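Local coordinates for glucose-6-phosphate isomerase (Chlamydia trachomatis D/UW-3/CX, PDB 6OTU), which catalyses the reversible isomerization of glucose-6-phosphate to fructose-6-phosphate, at residues 209-214 against 243-248; 239-244 against 258-263. All coordinates share one frame; numbering follows the deposited sequence.

Contact 1: 209-214 against 243-248; sequences VSKSGT and VTSQGS. With G6Q (glucose-6-phosphate), chain E.
The phosphate-binding loop of the SIS (sugar isomerase) fold leaves strand 204-209 here. S210 and K211 meet V243, T244 and S245 at the end of the neighbouring strand, and S212 O lies by S248 OG. V209 pairs with V243 in parallel, their side chains side by side and pointing the same way. Just past that pair, S210 N donates to V243 O at 3.0 Å. The loop then turns. K211 O receives S245 N (N-H...O 158°).

T244 OG1 is anti to its backbone N (chi1 -177°), which sets it between two loop carbonyls. It lies 2.9 Å from both S210 O and K211 O, and its one proton can serve either. S248 OG is a third neighbour of T244 OG1, at 2.8 Å. S248 sits at the end of a type II turn from S245, and its CB faces the loop. S248 OG is 3.2 Å from S212 O and also accepts M250 N.

On the ligand side the loop grips the phosphate of glucose-6-phosphate with two backbone N-H groups and two hydroxyls. K211 N meets O1P at 2.7 Å. S212 N points almost straight at O2P (N-H...O 172°), and S212 OG takes the same oxygen. T215, S160, G159 and R269 add further bonds to the ligand. The K211 side chain passes S245 CB with its CG, at 4.2 Å, and runs extended to NZ, which bonds I266 O and D264 O.

S210 OG, anti to its own N, bonds O3P at 2.9 Å while accepting G213 N in an ST motif.

Contact 2: 239-244 against 258-263; sequences HFVAVT and EVFHLW
V241 sets one branch against the rim of F260. V241 CG1 lies in the plane of the ring at its edge, 4.0 Å from F260 CD2, and the two side chains cross at a slant. On the same face V243 CG2 meets F260 CB at 4.2 Å, so the base of the phenylalanine abuts one valine and its ring edge the other. M275 and V279 of helix 275-285 touch both V243 and F260 on this face, and F141 of helix 122-148 touches V241.

The other face carries A242, V259, T244 and H261. A242 presents just its CB, and V259 CG2 comes down beside that methyl at 4.1 Å. T244 CG2 lies beside the other branch, V259 CG1.

These are neighbouring strands of the parallel sheet in the SIS fold, with segment axes 4.6 Å apart and inclined by 15°; strand 258-262 is outermost in the chain. A242 N bonds E258 O, A242 O receives F260 N at 2.8 Å, and T244 N bonds F260 O. The last bond differs. L262 N approaches T244 O from above the carbonyl plane, at 3.2 Å. There L262 CD2 rests against T244 C at 3.5 Å, and V243 CG1 lies near the same methyl.

H261 brings its ring edge to T244 O, while H261 NE2 bonds D251. E258 bends at chi2 (54°), and its OE1 accepts V259 N through the anti lone pair and forms salt bridges with R137 and K253.

In the fold
Contacts 1 and 2 have centres about 8 Å apart and share V243 and T244 on strand 240-245. That strand is next to last in a parallel five-stranded sheet. Contact 1 joins its end to the loop after strand 204-209; contact 2 joins its other edge to strand 258-262. Along the chain, 209-214 comes first, then helix 216-231, then 239-248, then 258-263. The two contacts also touch directly: Q246 OE1 probably bonds W263 NE1, and K211 CD packs on L262 CD1. The ligand-binding loop thus lies at the C-terminal ends of the inner strands 204-209 and 240-245, with 258-262 outermost beyond them. Active-site H386 of the second subunit reaches the same sugar phosphate through its backbone O.

Contact 1: 209-214 against 243-248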
loop_
_atom_site.group_PDB
_atom_site.type_symbol
_atom_site.label_atom_id
_atom_site.label_comp_id
_atom_site.label_asym_id
_atom_site.label_seq_id
_atom_site.Cartn_x
_atom_site.Cartn_y
_atom_site.Cartn_z
ATOM N N VAL A 209 -20.839 -0.711 11.467
ATOM C CA VAL A 209 -21.040 0.298 10.441
ATOM C C VAL A 209 -21.251 -0.437 9.126
ATOM O O VAL A 209 -20.332 -1.090 8.614
ATOM C CB VAL A 209 -19.852 1.274 10.356
ATOM C CG1 VAL A 209 -20.085 2.309 9.268
ATOM C CG2 VAL A 209 -19.603 1.946 11.711
ATOM N N SER A 210 -22.459 -0.338 8.578
ATOM C CA SER A 210 -22.757 -0.979 7.298
ATOM C C SER A 210 -23.927 -0.233 6.674
ATOM O O SER A 210 -25.035 -0.278 7.216
ATOM C CB SER A 210 -23.089 -2.456 7.490
ATOM O OG SER A 210 -23.832 -2.957 6.393
ATOM N N LYS A 211 -23.681 0.443 5.547
ATOM C CA LYS A 211 -24.727 1.229 4.892
ATOM C C LYS A 211 -25.919 0.351 4.528
ATOM O O LYS A 211 -27.049 0.602 4.969
ATOM C CB LYS A 211 -24.160 1.935 3.651
ATOM C CG LYS A 211 -25.200 2.698 2.821
ATOM C CD LYS A 211 -24.571 3.590 1.735
ATOM C CE LYS A 211 -25.618 4.093 0.741
ATOM N NZ LYS A 211 -25.030 4.878 -0.377
ATOM N N SER A 212 -25.680 -0.708 3.745
ATOM C CA SER A 212 -26.765 -1.611 3.366
ATOM C C SER A 212 -27.385 -2.305 4.566
ATOM O O SER A 212 -28.586 -2.600 4.556
ATOM C CB SER A 212 -26.252 -2.673 2.394
ATOM O OG SER A 212 -25.251 -3.476 2.998
ATOM N N GLY A 213 -26.583 -2.611 5.586
ATOM C CA GLY A 213 -26.994 -3.500 6.655
ATOM C C GLY A 213 -26.957 -4.974 6.318
ATOM O O GLY A 213 -27.456 -5.781 7.112
ATOM N N THR A 214 -26.377 -5.367 5.170
ATOM C CA THR A 214 -26.429 -6.762 4.733
ATOM C C THR A 214 -25.087 -7.337 4.258
ATOM O O THR A 214 -25.050 -8.489 3.812
ATOM C CB THR A 214 -27.473 -6.922 3.622
ATOM O OG1 THR A 214 -27.215 -5.968 2.586
ATOM C CG2 THR A 214 -28.876 -6.680 4.164
ATOM N N VAL A 243 -24.590 2.006 12.763
ATOM C CA VAL A 243 -24.534 3.113 11.821
ATOM C C VAL A 243 -24.914 2.509 10.479
ATOM O O VAL A 243 -24.190 1.658 9.957
ATOM C CB VAL A 243 -23.146 3.768 11.766
ATOM C CG1 VAL A 243 -23.115 4.930 10.779
ATOM C CG2 VAL A 243 -22.736 4.246 13.150
ATOM N N THR A 244 -26.064 2.908 9.940
ATOM C CA THR A 244 -26.594 2.287 8.735
ATOM C C THR A 244 -27.527 3.254 8.022
ATOM O O THR A 244 -27.933 4.283 8.574
ATOM C CB THR A 244 -27.345 0.978 9.046
ATOM O OG1 THR A 244 -27.770 0.393 7.818
ATOM C CG2 THR A 244 -28.590 1.243 9.886
ATOM N N SER A 245 -27.855 2.903 6.776
ATOM C CA SER A 245 -28.844 3.637 5.998
ATOM C C SER A 245 -30.203 3.625 6.696
ATOM O O SER A 245 -30.583 2.649 7.346
ATOM C CB SER A 245 -28.973 3.020 4.602
ATOM O OG SER A 245 -29.330 4.009 3.652
ATOM N N GLN A 246 -30.945 4.723 6.557
ATOM C CA GLN A 246 -32.266 4.779 7.167
ATOM C C GLN A 246 -33.191 3.749 6.526
ATOM O O GLN A 246 -33.209 3.584 5.305
ATOM C CB GLN A 246 -32.860 6.179 7.034
ATOM C CG GLN A 246 -34.024 6.440 7.976
ATOM C CD GLN A 246 -34.078 7.886 8.438
ATOM O OE1 GLN A 246 -33.622 8.790 7.737
ATOM N NE2 GLN A 246 -34.634 8.110 9.625
ATOM N N GLY A 247 -33.958 3.046 7.356
ATOM C CA GLY A 247 -34.834 1.997 6.860
ATOM C C GLY A 247 -34.135 0.709 6.468
ATOM O O GLY A 247 -34.802 -0.218 5.991
ATOM N N SER A 248 -32.816 0.632 6.641
ATOM C CA SER A 248 -32.050 -0.583 6.434
ATOM C C SER A 248 -32.498 -1.704 7.377
ATOM O O SER A 248 -33.110 -1.451 8.416
ATOM C CB SER A 248 -30.561 -0.269 6.634
ATOM O OG SER A 248 -29.867 -1.368 7.177
HETATM C C1 G6Q E . -18.084 2.044 -1.088
HETATM C C2 G6Q E . -18.283 0.610 -1.584
HETATM C C3 G6Q E . -17.865 -0.455 -0.576
HETATM C C4 G6Q E . -18.791 -0.558 0.642
HETATM C C5 G6Q E . -18.540 -1.847 1.425
HETATM C C6 G6Q E . -19.305 -1.891 2.726
HETATM O O1 G6Q E . -18.505 2.947 -1.731
HETATM O O2 G6Q E . -19.634 0.390 -1.970
HETATM O O3 G6Q E . -16.531 -0.203 -0.131
HETATM O O4 G6Q E . -18.589 0.555 1.509
HETATM O O5 G6Q E . -18.881 -2.965 0.600
HETATM O O6 G6Q E . -20.715 -1.716 2.419
HETATM P P G6Q E . -21.774 -1.504 3.623
HETATM O O1P G6Q E . -21.394 -0.204 4.311
HETATM O O2P G6Q E . -23.124 -1.425 2.921
HETATM O O3P G6Q E . -21.651 -2.708 4.535
#

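Contact 2: 239-244 against 258-263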
loop_
_atom_site.group_PDB
_atom_site.type_symbol
_atom_site.label_atom_id
_atom_site.label_comp_id
_atom_site.label_asym_id
_atom_site.label_seq_id
_atom_site.Cartn_x
_atom_site.Cartn_y
_atom_site.Cartn_z
ATOM N N HIS A 239 -23.894 -2.720 24.570
ATOM C CA HIS A 239 -22.561 -2.422 24.052
ATOM C C HIS A 239 -22.493 -2.218 22.537
ATOM O O HIS A 239 -21.415 -1.871 22.029
ATOM C CB HIS A 239 -21.581 -3.534 24.448
ATOM C CG HIS A 239 -21.363 -3.647 25.923
ATOM N ND1 HIS A 239 -20.314 -3.031 26.568
ATOM C CD2 HIS A 239 -22.061 -4.305 26.881
ATOM C CE1 HIS A 239 -20.371 -3.306 27.860
ATOM N NE2 HIS A 239 -21.421 -4.078 28.076
ATOM N N PHE A 240 -23.592 -2.414 21.801
ATOM C CA PHE A 240 -23.568 -2.380 20.339
ATOM C C PHE A 240 -24.327 -1.171 19.807
ATOM O O PHE A 240 -25.481 -0.933 20.183
ATOM C CB PHE A 240 -24.133 -3.672 19.754
ATOM C CG PHE A 240 -23.227 -4.845 19.950
ATOM C CD1 PHE A 240 -23.113 -5.447 21.197
ATOM C CD2 PHE A 240 -22.455 -5.321 18.906
ATOM C CE1 PHE A 240 -22.254 -6.509 21.391
ATOM C CE2 PHE A 240 -21.596 -6.407 19.095
ATOM C CZ PHE A 240 -21.495 -6.992 20.334
ATOM N N VAL A 241 -23.660 -0.412 18.940
ATOM C CA VAL A 241 -24.214 0.752 18.265
ATOM C C VAL A 241 -24.216 0.455 16.773
ATOM O O VAL A 241 -23.274 -0.160 16.258
ATOM C CB VAL A 241 -23.393 2.025 18.586
ATOM C CG1 VAL A 241 -23.578 3.106 17.516
ATOM C CG2 VAL A 241 -23.763 2.559 19.969
ATOM N N ALA A 242 -25.281 0.857 16.080
ATOM C CA ALA A 242 -25.337 0.691 14.635
ATOM C C ALA A 242 -25.245 2.038 13.920
ATOM O O ALA A 242 -25.717 3.072 14.412
ATOM C CB ALA A 242 -26.603 -0.050 14.202
ATOM N N VAL A 243 -24.590 2.006 12.763
ATOM C CA VAL A 243 -24.534 3.113 11.821
ATOM C C VAL A 243 -24.914 2.509 10.479
ATOM O O VAL A 243 -24.190 1.658 9.957
ATOM C CB VAL A 243 -23.146 3.768 11.766
ATOM C CG1 VAL A 243 -23.115 4.930 10.779
ATOM C CG2 VAL A 243 -22.736 4.246 13.150
ATOM N N THR A 244 -26.064 2.908 9.940
ATOM C CA THR A 244 -26.594 2.287 8.735
ATOM C C THR A 244 -27.527 3.254 8.022
ATOM O O THR A 244 -27.933 4.283 8.574
ATOM C CB THR A 244 -27.345 0.978 9.046
ATOM O OG1 THR A 244 -27.770 0.393 7.818
ATOM C CG2 THR A 244 -28.590 1.243 9.886
ATOM N N GLU A 258 -27.846 2.301 20.395
ATOM C CA GLU A 258 -28.188 3.492 19.634
ATOM C C GLU A 258 -27.992 3.163 18.164
ATOM O O GLU A 258 -27.272 2.221 17.809
ATOM C CB GLU A 258 -27.342 4.708 20.052
ATOM C CG GLU A 258 -27.735 6.060 19.424
ATOM C CD GLU A 258 -29.201 6.425 19.615
ATOM O OE1 GLU A 258 -30.055 5.885 18.886
ATOM O OE2 GLU A 258 -29.508 7.264 20.486
ATOM N N VAL A 259 -28.657 3.939 17.312
ATOM C CA VAL A 259 -28.594 3.749 15.870
ATOM C C VAL A 259 -28.428 5.118 15.226
ATOM O O VAL A 259 -29.246 6.015 15.458
ATOM C CB VAL A 259 -29.850 3.049 15.316
ATOM C CG1 VAL A 259 -29.831 3.059 13.778
ATOM C CG2 VAL A 259 -29.982 1.619 15.886
ATOM N N PHE A 260 -27.373 5.281 14.421
ATOM C CA PHE A 260 -27.137 6.495 13.647
ATOM C C PHE A 260 -27.338 6.199 12.163
ATOM O O PHE A 260 -27.223 5.059 11.714
ATOM C CB PHE A 260 -25.726 7.064 13.908
ATOM C CG PHE A 260 -25.499 7.496 15.338
ATOM C CD1 PHE A 260 -25.828 8.782 15.751
ATOM C CD2 PHE A 260 -24.970 6.604 16.279
ATOM C CE1 PHE A 260 -25.618 9.183 17.079
ATOM C CE2 PHE A 260 -24.764 6.984 17.603
ATOM C CZ PHE A 260 -25.093 8.279 18.008
ATOM N N HIS A 261 -27.638 7.239 11.398
ATOM C CA HIS A 261 -28.024 7.083 10.003
ATOM C C HIS A 261 -27.097 7.845 9.066
ATOM O O HIS A 261 -26.637 8.950 9.380
ATOM C CB HIS A 261 -29.456 7.583 9.763
ATOM C CG HIS A 261 -30.476 6.959 10.654
ATOM N ND1 HIS A 261 -31.340 7.704 11.424
ATOM C CD2 HIS A 261 -30.777 5.662 10.896
ATOM C CE1 HIS A 261 -32.131 6.894 12.105
ATOM N NE2 HIS A 261 -31.808 5.648 11.804
ATOM N N LEU A 262 -26.841 7.239 7.917
ATOM C CA LEU A 262 -26.538 7.924 6.673
ATOM C C LEU A 262 -27.721 7.660 5.735
ATOM O O LEU A 262 -28.770 7.186 6.164
ATOM C CB LEU A 262 -25.189 7.462 6.113
ATOM C CG LEU A 262 -25.037 6.009 5.648
ATOM C CD1 LEU A 262 -23.931 5.927 4.596
ATOM C CD2 LEU A 262 -24.744 5.043 6.819
ATOM N N TRP A 263 -27.565 7.971 4.451
ATOM C CA TRP A 263 -28.658 7.834 3.489
ATOM C C TRP A 263 -28.111 7.280 2.177
ATOM O O TRP A 263 -26.898 7.129 2.001
ATOM C CB TRP A 263 -29.390 9.181 3.307
ATOM C CG TRP A 263 -29.869 9.664 4.644
ATOM C CD1 TRP A 263 -31.074 9.392 5.230
ATOM C CD2 TRP A 263 -29.116 10.410 5.609
ATOM N NE1 TRP A 263 -31.122 9.946 6.486
ATOM C CE2 TRP A 263 -29.934 10.576 6.740
ATOM C CE3 TRP A 263 -27.829 10.956 5.622
ATOM C CZ2 TRP A 263 -29.511 11.272 7.868
ATOM C CZ3 TRP A 263 -27.408 11.643 6.748
ATOM C CH2 TRP A 263 -28.246 11.796 7.852
#